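Local coordinates for protein putative transcriptional regulator, sugar-binding family (Arthrobacter aurescens, PDB 3NZE) that probably regulates transcription as a member of the SorC family, whose proteins are thought to bind both DNA and a carbohydrate, at residues Ser231-Ile236 with Glu255-Arg260; Val22-Val27 with Leu251-Ala256; Ala58-Ala63 with Ile153-Val158. All coordinates share one frame; numbering follows the deposited sequence. Where two conformers were deposited one is given.

Interaction 1. Residues Ser231-Ile236 with Glu255-Arg260; sequences SGASKI and EASARR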
# COMPACT_ATOMS: atom_id res chain seq x y z
N SER A 231 -9.16 1.95 -3.91
CA SER A 231 -10.33 1.89 -4.79
C SER A 231 -11.30 0.79 -4.36
O SER A 231 -10.89 -0.33 -4.06
CB SER A 231 -9.90 1.68 -6.25
OG SER A 231 -11.03 1.75 -7.10
N GLY A 232 -12.58 1.12 -4.31
CA GLY A 232 -13.59 0.16 -3.88
C GLY A 232 -14.14 0.53 -2.51
O GLY A 232 -13.48 0.33 -1.50
N ALA A 233 -15.36 1.07 -2.49
CA ALA A 233 -15.99 1.53 -1.26
C ALA A 233 -16.20 0.42 -0.23
O ALA A 233 -16.26 0.68 0.97
CB ALA A 233 -17.31 2.22 -1.56
N SER A 234 -16.33 -0.82 -0.69
CA SER A 234 -16.59 -1.92 0.22
C SER A 234 -15.34 -2.30 1.02
O SER A 234 -15.37 -3.23 1.83
CB SER A 234 -17.12 -3.14 -0.54
OG SER A 234 -16.12 -3.68 -1.38
N LYS A 235 -14.25 -1.57 0.80
CA LYS A 235 -12.99 -1.80 1.52
C LYS A 235 -12.65 -0.65 2.47
O LYS A 235 -11.49 -0.45 2.86
CB LYS A 235 -11.85 -2.00 0.53
CG LYS A 235 -12.00 -3.24 -0.35
CD LYS A 235 -10.80 -3.43 -1.25
CE LYS A 235 -11.04 -4.54 -2.26
NZ LYS A 235 -9.88 -4.72 -3.18
N ILE A 236 -13.67 0.11 2.86
CA ILE A 236 -13.44 1.31 3.65
C ILE A 236 -12.94 1.03 5.07
O ILE A 236 -12.28 1.87 5.68
CB ILE A 236 -14.69 2.22 3.68
CG1 ILE A 236 -14.29 3.67 3.44
CG2 ILE A 236 -15.45 2.06 4.99
CD1 ILE A 236 -13.45 3.85 2.19
N GLU A 255 -14.57 8.33 -5.80
CA GLU A 255 -15.70 9.09 -5.27
C GLU A 255 -16.56 8.29 -4.31
O GLU A 255 -16.91 8.78 -3.23
CB GLU A 255 -16.54 9.61 -6.44
CG GLU A 255 -17.75 10.42 -6.07
CD GLU A 255 -18.55 10.85 -7.29
OE1 GLU A 255 -18.01 10.76 -8.41
OE2 GLU A 255 -19.71 11.27 -7.13
N ALA A 256 -16.92 7.06 -4.67
CA ALA A 256 -17.78 6.26 -3.80
C ALA A 256 -17.12 5.97 -2.45
O ALA A 256 -17.76 6.08 -1.40
CB ALA A 256 -18.20 4.97 -4.48
N SER A 257 -15.84 5.60 -2.48
CA SER A 257 -15.09 5.37 -1.26
C SER A 257 -15.02 6.65 -0.42
O SER A 257 -15.10 6.59 0.80
CB SER A 257 -13.67 4.88 -1.55
OG SER A 257 -13.68 3.61 -2.19
N ALA A 258 -14.87 7.80 -1.07
CA ALA A 258 -14.75 9.06 -0.32
C ALA A 258 -16.06 9.38 0.38
O ALA A 258 -16.07 9.86 1.51
CB ALA A 258 -14.33 10.20 -1.24
N ARG A 259 -17.17 9.10 -0.30
CA ARG A 259 -18.48 9.34 0.30
C ARG A 259 -18.71 8.46 1.52
O ARG A 259 -19.30 8.89 2.51
CB ARG A 259 -19.59 9.14 -0.74
CG ARG A 259 -19.65 10.26 -1.78
CD ARG A 259 -20.87 10.12 -2.71
NE ARG A 259 -20.71 10.86 -3.95
CZ ARG A 259 -20.82 12.19 -4.05
NH1 ARG A 259 -21.06 12.92 -2.97
NH2 ARG A 259 -20.66 12.79 -5.22
N ARG A 260 -18.22 7.22 1.44
CA ARG A 260 -18.31 6.30 2.56
C ARG A 260 -17.44 6.83 3.70
O ARG A 260 -17.80 6.76 4.87
CB ARG A 260 -17.83 4.91 2.15
CG ARG A 260 -18.87 3.82 2.34
CD ARG A 260 -18.21 2.49 2.65
NE ARG A 260 -19.17 1.47 3.04
CZ ARG A 260 -18.84 0.29 3.57
NH1 ARG A 260 -17.56 -0.01 3.77
NH2 ARG A 260 -19.78 -0.58 3.89
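Arg260 and Ile236 make the largest single contributions, their side chains running past each other in opposite directions. The arginine chain bends at chi2 (-149°), which turns CD towards the 231-236 turn, and CD comes to rest 3.1 Å from Ala233 O. At the far end NH1 lies 3.2 Å from Ile236 CG2, reached obliquely, while Ile236 CB sits at the edge of the guanidinium in its plane and Ser234 CA lies over one face. The other branch of Ile236 leads towards the helix, and its CD1 stops 3.5 Å from Ser257 O. An alanine in place of Ile236 would probably open a gap between Ser257 and the aliphatic part of Arg260, leaving the guanidinium freer to turn. Ser257 OG is 3.1 Å from Ala233 N, but at a poor angle for a hydrogen bond. The hydroxyl is bonded to Asp254 OD1, and with chi1 at -64° OG is anti to the carbonyl carbon, beside its own backbone N. Ala233 CB packs on the same helix, 3.8 Å from Ser257 N and 4.1 Å from Ala256 CB. The contact thus seats a short 3-10 turn on one side of the short helix 255-261. That turn links strand 225-230 to helix 236-244, and Asp254, at the N-cap of helix 255-261, also bonds Gly232 N. Beyond it Ser231 packs on helix 35-50, while Ala258 and Arg259 turn to helix 9-20.

Interaction 2. Residues Val22-Val27 with Leu251-Ala256; sequences VDVHVV and LILDEA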
# COMPACT_ATOMS: atom_id res chain seq x y z
N VAL A 22 -5.06 14.54 6.04
CA VAL A 22 -4.20 14.13 4.93
C VAL A 22 -4.54 14.96 3.72
O VAL A 22 -5.66 15.47 3.60
CB VAL A 22 -4.38 12.65 4.55
CG1 VAL A 22 -3.90 11.76 5.67
CG2 VAL A 22 -5.85 12.37 4.19
N ASP A 23 -3.58 15.13 2.81
CA ASP A 23 -3.90 15.72 1.52
C ASP A 23 -4.62 14.65 0.71
O ASP A 23 -4.34 13.46 0.88
CB ASP A 23 -2.64 16.26 0.83
CG ASP A 23 -2.20 17.61 1.42
OD1 ASP A 23 -2.86 18.62 1.12
OD2 ASP A 23 -1.22 17.66 2.19
N VAL A 24 -5.56 15.06 -0.12
CA VAL A 24 -6.42 14.08 -0.79
C VAL A 24 -6.86 14.49 -2.18
O VAL A 24 -7.10 15.67 -2.46
CB VAL A 24 -7.67 13.78 0.08
CG1 VAL A 24 -8.41 15.05 0.39
CG2 VAL A 24 -8.59 12.76 -0.59
N HIS A 25 -6.93 13.49 -3.07
CA HIS A 25 -7.49 13.64 -4.40
C HIS A 25 -8.63 12.64 -4.54
O HIS A 25 -8.43 11.43 -4.44
CB HIS A 25 -6.43 13.35 -5.47
CG HIS A 25 -5.41 14.44 -5.61
ND1 HIS A 25 -4.26 14.48 -4.87
CD2 HIS A 25 -5.38 15.53 -6.41
CE1 HIS A 25 -3.56 15.55 -5.20
NE2 HIS A 25 -4.22 16.21 -6.13
N VAL A 26 -9.83 13.16 -4.76
CA VAL A 26 -11.00 12.32 -4.97
C VAL A 26 -11.24 12.22 -6.46
O VAL A 26 -11.35 13.23 -7.15
CB VAL A 26 -12.24 12.92 -4.25
CG1 VAL A 26 -13.50 12.18 -4.66
CG2 VAL A 26 -12.05 12.85 -2.74
N VAL A 27 -11.29 10.99 -6.96
CA VAL A 27 -11.45 10.75 -8.39
C VAL A 27 -12.91 10.51 -8.72
O VAL A 27 -13.48 9.52 -8.27
CB VAL A 27 -10.61 9.53 -8.82
CG1 VAL A 27 -10.70 9.30 -10.34
CG2 VAL A 27 -9.17 9.72 -8.39
N LEU A 251 -3.57 10.94 -0.05
CA LEU A 251 -4.52 9.87 -0.30
C LEU A 251 -5.20 10.09 -1.65
O LEU A 251 -5.63 11.20 -1.95
CB LEU A 251 -5.57 9.88 0.82
CG LEU A 251 -6.79 8.97 0.69
CD1 LEU A 251 -6.35 7.50 0.78
CD2 LEU A 251 -7.81 9.29 1.77
N ILE A 252 -5.28 9.03 -2.45
CA ILE A 252 -6.04 9.07 -3.70
C ILE A 252 -7.08 7.96 -3.64
O ILE A 252 -6.75 6.80 -3.39
CB ILE A 252 -5.13 8.86 -4.93
CG1 ILE A 252 -4.03 9.92 -4.97
CG2 ILE A 252 -5.96 8.92 -6.23
CD1 ILE A 252 -2.74 9.46 -4.37
N LEU A 253 -8.35 8.31 -3.85
CA LEU A 253 -9.42 7.32 -3.75
C LEU A 253 -10.61 7.70 -4.62
O LEU A 253 -10.75 8.85 -5.02
CB LEU A 253 -9.87 7.11 -2.30
CG LEU A 253 -10.84 8.12 -1.67
CD1 LEU A 253 -11.28 7.64 -0.29
CD2 LEU A 253 -10.25 9.53 -1.56
N ASP A 254 -11.46 6.72 -4.92
CA ASP A 254 -12.59 6.97 -5.80
C ASP A 254 -13.71 7.66 -5.04
O ASP A 254 -13.80 7.56 -3.82
CB ASP A 254 -13.11 5.67 -6.40
CG ASP A 254 -13.63 4.71 -5.35
OD1 ASP A 254 -12.80 4.14 -4.61
OD2 ASP A 254 -14.87 4.55 -5.25
N GLU A 255 -14.57 8.33 -5.80
CA GLU A 255 -15.70 9.09 -5.27
C GLU A 255 -16.56 8.29 -4.31
O GLU A 255 -16.91 8.78 -3.23
CB GLU A 255 -16.54 9.61 -6.44
CG GLU A 255 -17.75 10.42 -6.07
CD GLU A 255 -18.55 10.85 -7.29
OE1 GLU A 255 -18.01 10.76 -8.41
OE2 GLU A 255 -19.71 11.27 -7.13
N ALA A 256 -16.92 7.06 -4.67
CA ALA A 256 -17.78 6.26 -3.80
C ALA A 256 -17.12 5.97 -2.45
O ALA A 256 -17.76 6.08 -1.40
CB ALA A 256 -18.20 4.97 -4.48
O HOH W 1 -3.28 13.01 -2.81
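Leu251 O is gripped twice, by His25 N at 2.9 Å and by a water that donates to it at 3.1 Å. The peptide N-H approaches nearly along the C=O axis, with a C=O...N angle of 168°. The same water lies at the edge of the His25 ring, in its plane and 2.7 Å from ND1, and so ties the imidazole to the backbone of the partner strand. Before this point in the parallel pairing, Leu251 N bonds Asp23 O at 2.8 Å; after it, Leu253 N bonds His25 O and Val27 N bonds Leu253 O. Strand 23-27 thereby extends the parallel part of a Rossmann-like sheet beyond strand 250-254, whose other neighbour is strand 225-230. The last bond, Glu255 N to Val27 O, leaves the strand and enters the first turn of helix 255-261; its donor is tilted 34° from the carbonyl plane. On the face carrying Val24, Val26, Leu251 and Leu253, the Leu253 CD2 methyl lies 3.8 Å from Val24 CG2 and also touches Val26 CG2. Leu253 CG sits between its backbone N and carbonyl carbon (chi1 81°), and CD2 beyond it reaches both valines. The Val26 CG1 branch turns instead to Glu255 CA, 3.8 Å away. Helices 9-20, 236-244 and 255-261 cover this face. On the face of His25, Val27 and Ile252, the CG2 methyls of Val27 and Ile252 meet at 4.0 Å, and helix 35-50 packs there against His25 and Val27.

Interaction 3. Residues Ala58-Ala63 with Ile153-Val158; sequences AIIGVA and IAIFGV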
# COMPACT_ATOMS: atom_id res chain seq x y z
N ALA A 58 16.96 9.88 -4.68
CA ALA A 58 15.90 9.51 -3.75
C ALA A 58 15.74 8.00 -3.68
O ALA A 58 16.10 7.28 -4.60
CB ALA A 58 14.59 10.15 -4.17
N ILE A 59 15.17 7.53 -2.58
CA ILE A 59 14.84 6.12 -2.43
C ILE A 59 13.32 6.02 -2.34
O ILE A 59 12.71 6.56 -1.42
CB ILE A 59 15.52 5.51 -1.19
CG1 ILE A 59 17.04 5.52 -1.39
CG2 ILE A 59 15.01 4.09 -0.93
CD1 ILE A 59 17.82 5.23 -0.13
N ILE A 60 12.73 5.35 -3.33
CA ILE A 60 11.28 5.25 -3.41
C ILE A 60 10.83 3.84 -3.01
O ILE A 60 11.12 2.87 -3.73
CB ILE A 60 10.78 5.52 -4.83
CG1 ILE A 60 11.38 6.81 -5.39
CG2 ILE A 60 9.26 5.52 -4.87
CD1 ILE A 60 11.18 8.00 -4.51
N GLY A 61 10.12 3.74 -1.90
CA GLY A 61 9.59 2.48 -1.43
C GLY A 61 8.23 2.16 -2.05
O GLY A 61 7.32 2.99 -2.03
N VAL A 62 8.10 0.96 -2.62
CA VAL A 62 6.84 0.53 -3.21
C VAL A 62 6.38 -0.76 -2.56
O VAL A 62 7.09 -1.77 -2.59
CB VAL A 62 7.00 0.25 -4.73
CG1 VAL A 62 5.71 -0.30 -5.32
CG2 VAL A 62 7.44 1.52 -5.48
N ALA A 63 5.18 -0.75 -1.99
CA ALA A 63 4.58 -1.98 -1.50
C ALA A 63 3.71 -2.49 -2.65
O ALA A 63 2.72 -1.86 -3.00
CB ALA A 63 3.74 -1.71 -0.26
N ILE A 153 10.10 8.36 0.08
CA ILE A 153 8.65 8.26 -0.07
C ILE A 153 8.21 6.79 -0.08
O ILE A 153 9.00 5.89 -0.38
CB ILE A 153 8.10 9.00 -1.34
CG1 ILE A 153 8.37 8.22 -2.62
CG2 ILE A 153 8.66 10.43 -1.43
CD1 ILE A 153 7.81 8.91 -3.88
N ALA A 154 6.96 6.56 0.32
CA ALA A 154 6.39 5.21 0.33
C ALA A 154 5.10 5.26 -0.46
O ALA A 154 4.35 6.21 -0.33
CB ALA A 154 6.11 4.74 1.75
N ILE A 155 4.85 4.25 -1.28
CA ILE A 155 3.62 4.21 -2.07
C ILE A 155 2.95 2.88 -1.84
O ILE A 155 3.60 1.84 -1.98
CB ILE A 155 3.90 4.35 -3.58
CG1 ILE A 155 4.82 5.54 -3.84
CG2 ILE A 155 2.58 4.51 -4.34
CD1 ILE A 155 5.34 5.63 -5.28
N PHE A 156 1.67 2.90 -1.50
CA PHE A 156 0.99 1.67 -1.11
C PHE A 156 -0.52 1.73 -1.25
O PHE A 156 -1.13 2.80 -1.17
CB PHE A 156 1.33 1.29 0.34
CG PHE A 156 1.11 2.40 1.34
CD1 PHE A 156 -0.13 2.61 1.93
CD2 PHE A 156 2.16 3.23 1.69
CE1 PHE A 156 -0.32 3.62 2.87
CE2 PHE A 156 1.99 4.26 2.63
CZ PHE A 156 0.74 4.45 3.22
N GLY A 157 -1.12 0.55 -1.43
CA GLY A 157 -2.55 0.40 -1.31
C GLY A 157 -2.90 -0.09 0.10
O GLY A 157 -2.05 -0.11 0.99
N VAL A 158 -4.15 -0.49 0.29
CA VAL A 158 -4.61 -0.93 1.60
C VAL A 158 -5.41 -2.21 1.47
O VAL A 158 -6.34 -2.28 0.65
CB VAL A 158 -5.50 0.14 2.27
CG1 VAL A 158 -5.96 -0.32 3.66
CG2 VAL A 158 -4.76 1.46 2.38
O HOH W 2 0.32 -1.89 -1.83
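Strands 59-62 and 153-156 are parallel neighbours in the middle of the Rossmann-like sheet, with Ile60 beside Ile153, Gly61 beside Ala154 and Val62 beside Ile155. Their short axes approach to 4.7 Å and cross at -21°, the usual twist of neighbouring parallel strands. Gly61 is bonded to the partner strand through both its polar atoms: its N donates to Ile153 O, and its O accepts from Ile155 N, each at 2.9 Å. Ala154 CA adds a CA-H...O contact to Gly61 O at 3.4 Å, so that this carbonyl is approached by two groups of the same strand. The next bond, from Ala63 N to Ile155 O, is 3.0 Å long and almost straight, with an angle of 172° at the hydrogen. Past it, one water continues the connection, donating to Ala63 O and accepting from Gly157 N. Ile60, Val62, Ile153 and Ile155 share one face of the sheet. Ile60 and Ile153 lie side by side and point the same way, though two conformers of Ile153 make their exact spacing doubtful. With Ile60 CG1 anti to the carbonyl carbon (chi1 -50°), CG2 is the branch anti to the backbone N, and this methyl also meets Ile155 CD1 at 3.9 Å. Farther along, Ala63 CB touches Phe156 CB, again at 3.9 Å, while the phenyl ring leads away to strand 225-230. Helix 99-113 covers Val62 and Ile155 through Phe109, and strand 84-87 borders strand 59-62 on its other edge. The Ile59 side chain is about 8 Å from that of Glu118, seen to bind calcium in a structure of this protein, though none is bound to this chain here. Peptide hydrogen bonds and apolar side chains join the strands, which implies a buried part of the core held mainly by backbone pairing and packing.

From the N terminus, strand 23-27 opens the longest loop, which interaction 2 closes only when the chain reaches strand 250-254 near its other end. Nested within it, interaction 3 joins 58-63 to 153-158 and ties two strands farther into the same sheet, the two centres being about 17 Å apart. Interaction 1 follows in series: it opens at 231-236, still inside the loop of interaction 2, and finishes on the stretch where that loop ends, sharing Glu255 and Ala256 with it. Interactions 1 and 2 therefore meet at the start of helix 255-261, tying a strand-helix turn and an N-terminal strand to one C-terminal strand-helix unit.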